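Local coordinates for protein quinoline 2-oxidoreductase large subunit (Pseudomonas putida, PDB 1T3Q) that forms the molybdenum-bearing large subunit of a molybdenum hydroxylase that oxidises quinoline at its 2-position, holding the metal through a pterin cytosine dinucleotide, at residues Q379-E383 and V460-N464; S396-R402 and I430-E434. One frame throughout, in Å; residues are numbered along the deposited sequence.

Interaction 1. Residues Q379-E383 and V460-N464; sequences QIARE and VSVFN
Q379 and E383 meet S461 and V462 in a contact that shows how polar side chains can dock a helix onto a strand largely through the strand's backbone. The amide nitrogen of Q379 spends both hydrogens on V460-N464: NE2 donates to V462 O at 2.9 Å and to S461 OG at 3.0 Å, both acceptors lying close to the amide plane, although V462 O receives its bond from above its own carbonyl plane. With CG anti to the backbone N (chi1 -176°) and a bend at chi2, the Q379 chain sets its amide over the strand. E383 supplies the reverse polarity, OE2 accepting from V462 N at 3.0 Å from well above the carboxylate plane. The strand segment belongs to 454-467, an outermost strand of a four-stranded mixed sheet, and the N-to-C directions of 379-383 and 460-464 differ by 119°. Among the charges, R401, on helix 397-402, forms a salt bridge to E383 OE2, while R382 grips E383 OE1 side-on with NE and NH1. R382 NH1 also donates to Q379 OE1 at 2.7 Å, which helps fix the amide's rotation. Water 1 donates to that same OE1 and accepts from N464 N. S461 OG is further hydrogen-bonded to S748 OG, on helix 744-761.

Interaction 2. Residues S396-R402 and I430-E434; sequences SPFEIRR and INLLE
R402 and E434 close on one water molecule from the two sides of a helix pair, with S396 as its third partner. Water 2 donates to E434 OE2 at 2.6 Å, accepts from R402 NH1 at 3.1 Å and hydrogen-bonds S396 OG at 2.8 Å. The other carboxylate oxygen, E434 OE1, meets R402 NH2 directly in a salt bridge that is very short as modelled, the carboxylate lying at the guanidinium's edge. R402 NH1 also pairs with E399 OE1 one turn back at 3.1 Å, so a single guanidinium serves two glutamates. Replacing R402 by a leucine would probably leave E399 and E434 without their shared positive mate and water 2 without the N-H from which it accepts. S396 is the N-cap of helix 397-402, its OG accepting from E399 N at 2.9 Å and weakly from F398 N. That helix runs almost exactly antiparallel to 430-434, their directions 174° apart. Between them lies the apolar part of the contact: E434 CB sits over the F398 ring face in a CH-pi contact, 3.7 Å from the centroid and 11° off the normal. F398 CB touches I430 CG2 at 3.8 Å. Because I430 CG1 stands anti to the carbonyl carbon (chi1 -62°), CD1 reaches across to R401 CB at 3.6 Å, while L433 CG borders the ring near F398 CE2.

Overall arrangement
Followed from the N terminus, the chain runs through helix 375-393, which supplies the first half of interaction 1, and turns straight into helix 397-402. Helix 426-437 then comes back against 397-402, closing interaction 2 across 27 intervening residues. Beyond helix 439-450, strand 454-467 completes interaction 1, so the smaller loop is nested inside the larger. The two centres are 12 Å apart and the contacts touch: V462 CG2 lies against R401 CD at 3.6 Å, and V460 CG2 packs on F398 CZ at 3.7 Å. Helices 375-393 and 397-402 thus both border strand 454-467, while L433 carries helix 426-437 onto strand 655-665 of the same sheet.

Interaction 1. Residues Q379-E383 and V460-N464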
loop_
_atom_site.group_PDB
_atom_site.type_symbol
_atom_site.label_atom_id
_atom_site.label_comp_id
_atom_site.label_asym_id
_atom_site.label_seq_id
_atom_site.Cartn_x
_atom_site.Cartn_y
_atom_site.Cartn_z
ATOM N N GLN B 379 16.714 -30.907 -28.391
ATOM C CA GLN B 379 16.553 -32.093 -27.554
ATOM C C GLN B 379 15.613 -33.052 -28.286
ATOM O O GLN B 379 15.886 -34.247 -28.385
ATOM C CB GLN B 379 15.965 -31.698 -26.193
ATOM C CG GLN B 379 15.827 -32.846 -25.180
ATOM C CD GLN B 379 17.159 -33.320 -24.621
ATOM O OE1 GLN B 379 18.148 -32.584 -24.624
ATOM N NE2 GLN B 379 17.183 -34.548 -24.113
ATOM N N ILE B 380 14.504 -32.524 -28.801
ATOM C CA ILE B 380 13.548 -33.338 -29.547
ATOM C C ILE B 380 14.227 -34.010 -30.740
ATOM O O ILE B 380 14.135 -35.220 -30.929
ATOM C CB ILE B 380 12.364 -32.483 -30.092
ATOM C CG1 ILE B 380 11.447 -32.059 -28.943
ATOM C CG2 ILE B 380 11.571 -33.279 -31.135
ATOM C CD1 ILE B 380 10.377 -31.064 -29.357
ATOM N N ALA B 381 14.910 -33.204 -31.546
ATOM C CA ALA B 381 15.587 -33.701 -32.737
ATOM C C ALA B 381 16.659 -34.754 -32.457
ATOM O O ALA B 381 16.655 -35.824 -33.068
ATOM C CB ALA B 381 16.198 -32.525 -33.504
ATOM N N ARG B 382 17.567 -34.458 -31.534
ATOM C CA ARG B 382 18.648 -35.394 -31.220
ATOM C C ARG B 382 18.153 -36.695 -30.592
ATOM O O ARG B 382 18.525 -37.776 -31.030
ATOM C CB ARG B 382 19.672 -34.744 -30.284
ATOM C CG ARG B 382 20.963 -35.550 -30.136
ATOM C CD ARG B 382 21.777 -35.084 -28.943
ATOM N NE ARG B 382 20.972 -35.121 -27.729
ATOM C CZ ARG B 382 20.527 -34.045 -27.092
ATOM N NH1 ARG B 382 19.787 -34.184 -26.002
ATOM N NH2 ARG B 382 20.843 -32.832 -27.529
ATOM N N GLU B 383 17.318 -36.594 -29.562
ATOM C CA GLU B 383 16.821 -37.796 -28.906
ATOM C C GLU B 383 16.011 -38.662 -29.864
ATOM O O GLU B 383 16.062 -39.888 -29.789
ATOM C CB GLU B 383 15.989 -37.432 -27.675
ATOM C CG GLU B 383 16.786 -36.715 -26.577
ATOM C CD GLU B 383 17.956 -37.545 -26.052
ATOM O OE1 GLU B 383 19.125 -37.136 -26.242
ATOM O OE2 GLU B 383 17.708 -38.611 -25.447
ATOM N N VAL B 460 12.317 -42.183 -25.309
ATOM C CA VAL B 460 13.308 -41.901 -24.281
ATOM C C VAL B 460 14.029 -40.585 -24.522
ATOM O O VAL B 460 14.337 -40.229 -25.659
ATOM C CB VAL B 460 14.360 -43.032 -24.202
ATOM C CG1 VAL B 460 15.441 -42.685 -23.177
ATOM C CG2 VAL B 460 13.681 -44.333 -23.823
ATOM N N SER B 461 14.282 -39.862 -23.439
ATOM C CA SER B 461 14.995 -38.595 -23.510
ATOM C C SER B 461 15.872 -38.424 -22.278
ATOM O O SER B 461 15.378 -38.431 -21.151
ATOM C CB SER B 461 14.011 -37.426 -23.597
ATOM O OG SER B 461 14.702 -36.191 -23.540
ATOM N N VAL B 462 17.176 -38.285 -22.500
ATOM C CA VAL B 462 18.132 -38.088 -21.419
ATOM C C VAL B 462 18.718 -36.695 -21.611
ATOM O O VAL B 462 19.082 -36.321 -22.728
ATOM C CB VAL B 462 19.247 -39.148 -21.469
ATOM C CG1 VAL B 462 20.263 -38.890 -20.365
ATOM C CG2 VAL B 462 18.633 -40.544 -21.318
ATOM N N PHE B 463 18.816 -35.930 -20.531
ATOM C CA PHE B 463 19.319 -34.567 -20.638
ATOM C C PHE B 463 20.212 -34.104 -19.497
ATOM O O PHE B 463 20.353 -34.764 -18.466
ATOM C CB PHE B 463 18.137 -33.588 -20.689
ATOM C CG PHE B 463 17.477 -33.379 -19.346
ATOM C CD1 PHE B 463 16.596 -34.327 -18.832
ATOM C CD2 PHE B 463 17.816 -32.285 -18.553
ATOM C CE1 PHE B 463 16.069 -34.194 -17.548
ATOM C CE2 PHE B 463 17.297 -32.143 -17.267
ATOM C CZ PHE B 463 16.420 -33.105 -16.762
ATOM N N ASN B 464 20.817 -32.940 -19.718
ATOM C CA ASN B 464 21.609 -32.253 -18.714
ATOM C C ASN B 464 21.080 -30.835 -18.943
ATOM O O ASN B 464 20.463 -30.576 -19.980
ATOM C CB ASN B 464 23.126 -32.418 -18.944
ATOM C CG ASN B 464 23.682 -31.528 -20.033
ATOM O OD1 ASN B 464 22.956 -31.026 -20.887
ATOM N ND2 ASN B 464 24.998 -31.346 -20.015
HETATM O O HOH W 1 20.374 -32.366 -22.936
#

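Interaction 2. Residues S396-R402 and I430-E434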
loop_
_atom_site.group_PDB
_atom_site.type_symbol
_atom_site.label_atom_id
_atom_site.label_comp_id
_atom_site.label_asym_id
_atom_site.label_seq_id
_atom_site.Cartn_x
_atom_site.Cartn_y
_atom_site.Cartn_z
ATOM N N SER B 396 18.782 -51.261 -27.796
ATOM C CA SER B 396 17.694 -50.626 -27.071
ATOM C C SER B 396 18.067 -49.152 -26.998
ATOM O O SER B 396 19.245 -48.800 -27.087
ATOM C CB SER B 396 17.578 -51.185 -25.655
ATOM O OG SER B 396 18.468 -50.519 -24.776
ATOM N N PRO B 397 17.071 -48.268 -26.850
ATOM C CA PRO B 397 17.378 -46.836 -26.770
ATOM C C PRO B 397 18.242 -46.512 -25.553
ATOM O O PRO B 397 18.960 -45.514 -25.536
ATOM C CB PRO B 397 15.992 -46.186 -26.704
ATOM C CG PRO B 397 15.135 -47.261 -26.081
ATOM C CD PRO B 397 15.618 -48.505 -26.785
ATOM N N PHE B 398 18.168 -47.358 -24.530
ATOM C CA PHE B 398 18.961 -47.142 -23.334
ATOM C C PHE B 398 20.413 -47.537 -23.577
ATOM O O PHE B 398 21.332 -46.852 -23.134
ATOM C CB PHE B 398 18.397 -47.946 -22.159
ATOM C CG PHE B 398 16.954 -47.669 -21.883
ATOM C CD1 PHE B 398 15.961 -48.497 -22.400
ATOM C CD2 PHE B 398 16.578 -46.555 -21.143
ATOM C CE1 PHE B 398 14.608 -48.216 -22.184
ATOM C CE2 PHE B 398 15.230 -46.265 -20.922
ATOM C CZ PHE B 398 14.246 -47.099 -21.446
ATOM N N GLU B 399 20.610 -48.638 -24.293
ATOM C CA GLU B 399 21.953 -49.140 -24.577
ATOM C C GLU B 399 22.764 -48.217 -25.485
ATOM O O GLU B 399 23.945 -47.985 -25.233
ATOM C CB GLU B 399 21.866 -50.542 -25.196
ATOM C CG GLU B 399 23.212 -51.189 -25.556
ATOM C CD GLU B 399 24.181 -51.262 -24.387
ATOM O OE1 GLU B 399 23.735 -51.487 -23.242
ATOM O OE2 GLU B 399 25.401 -51.109 -24.614
ATOM N N ILE B 400 22.150 -47.686 -26.539
ATOM C CA ILE B 400 22.905 -46.805 -27.423
ATOM C C ILE B 400 23.359 -45.553 -26.671
ATOM O O ILE B 400 24.414 -44.985 -26.975
ATOM C CB ILE B 400 22.101 -46.409 -28.681
ATOM C CG1 ILE B 400 23.052 -45.791 -29.715
ATOM C CG2 ILE B 400 20.988 -45.423 -28.323
ATOM C CD1 ILE B 400 22.450 -45.644 -31.099
ATOM N N ARG B 401 22.578 -45.129 -25.681
ATOM C CA ARG B 401 22.943 -43.961 -24.893
ATOM C C ARG B 401 24.098 -44.275 -23.938
ATOM O O ARG B 401 24.982 -43.446 -23.742
ATOM C CB ARG B 401 21.722 -43.421 -24.136
ATOM C CG ARG B 401 20.738 -42.698 -25.058
ATOM C CD ARG B 401 19.473 -42.264 -24.333
ATOM N NE ARG B 401 18.614 -41.411 -25.161
ATOM C CZ ARG B 401 17.844 -41.837 -26.158
ATOM N NH1 ARG B 401 17.805 -43.124 -26.479
ATOM N NH2 ARG B 401 17.095 -40.966 -26.831
ATOM N N ARG B 402 24.101 -45.473 -23.354
ATOM C CA ARG B 402 25.188 -45.863 -22.455
ATOM C C ARG B 402 26.529 -45.809 -23.179
ATOM O O ARG B 402 27.559 -45.509 -22.580
ATOM C CB ARG B 402 25.005 -47.294 -21.945
ATOM C CG ARG B 402 23.805 -47.513 -21.062
ATOM C CD ARG B 402 23.873 -48.889 -20.414
ATOM N NE ARG B 402 22.675 -49.140 -19.624
ATOM C CZ ARG B 402 21.612 -49.797 -20.070
ATOM N NH1 ARG B 402 21.598 -50.286 -21.302
ATOM N NH2 ARG B 402 20.552 -49.941 -19.287
ATOM N N ILE B 430 20.076 -43.244 -17.029
ATOM C CA ILE B 430 19.678 -44.152 -18.095
ATOM C C ILE B 430 19.247 -45.502 -17.508
ATOM O O ILE B 430 18.214 -46.055 -17.884
ATOM C CB ILE B 430 20.845 -44.391 -19.076
ATOM C CG1 ILE B 430 21.251 -43.069 -19.738
ATOM C CG2 ILE B 430 20.445 -45.429 -20.118
ATOM C CD1 ILE B 430 22.500 -43.164 -20.601
ATOM N N ASN B 431 20.047 -46.021 -16.580
ATOM C CA ASN B 431 19.769 -47.304 -15.948
ATOM C C ASN B 431 18.507 -47.281 -15.097
ATOM O O ASN B 431 17.711 -48.220 -15.134
ATOM C CB ASN B 431 20.961 -47.728 -15.085
ATOM C CG ASN B 431 22.177 -48.099 -15.912
ATOM O OD1 ASN B 431 23.309 -48.081 -15.420
ATOM N ND2 ASN B 431 21.950 -48.453 -17.167
ATOM N N LEU B 432 18.325 -46.208 -14.333
ATOM C CA LEU B 432 17.155 -46.077 -13.467
ATOM C C LEU B 432 15.889 -45.946 -14.317
ATOM O O LEU B 432 14.856 -46.552 -14.023
ATOM C CB LEU B 432 17.294 -44.842 -12.574
ATOM C CG LEU B 432 16.657 -44.871 -11.178
ATOM C CD1 LEU B 432 16.470 -43.443 -10.706
ATOM C CD2 LEU B 432 15.327 -45.599 -11.190
ATOM N N LEU B 433 15.981 -45.141 -15.369
ATOM C CA LEU B 433 14.858 -44.921 -16.266
ATOM C C LEU B 433 14.423 -46.250 -16.889
ATOM O O LEU B 433 13.230 -46.547 -16.964
ATOM C CB LEU B 433 15.259 -43.917 -17.354
ATOM C CG LEU B 433 14.160 -43.282 -18.207
ATOM C CD1 LEU B 433 13.126 -42.612 -17.316
ATOM C CD2 LEU B 433 14.788 -42.255 -19.152
ATOM N N GLU B 434 15.385 -47.060 -17.324
ATOM C CA GLU B 434 15.046 -48.345 -17.915
ATOM C C GLU B 434 14.313 -49.225 -16.901
ATOM O O GLU B 434 13.337 -49.884 -17.246
ATOM C CB GLU B 434 16.300 -49.062 -18.423
ATOM C CG GLU B 434 16.003 -50.425 -19.038
ATOM C CD GLU B 434 17.200 -51.028 -19.748
ATOM O OE1 GLU B 434 18.312 -50.977 -19.186
ATOM O OE2 GLU B 434 17.024 -51.563 -20.863
HETATM O O HOH W 2 19.136 -51.781 -22.389
#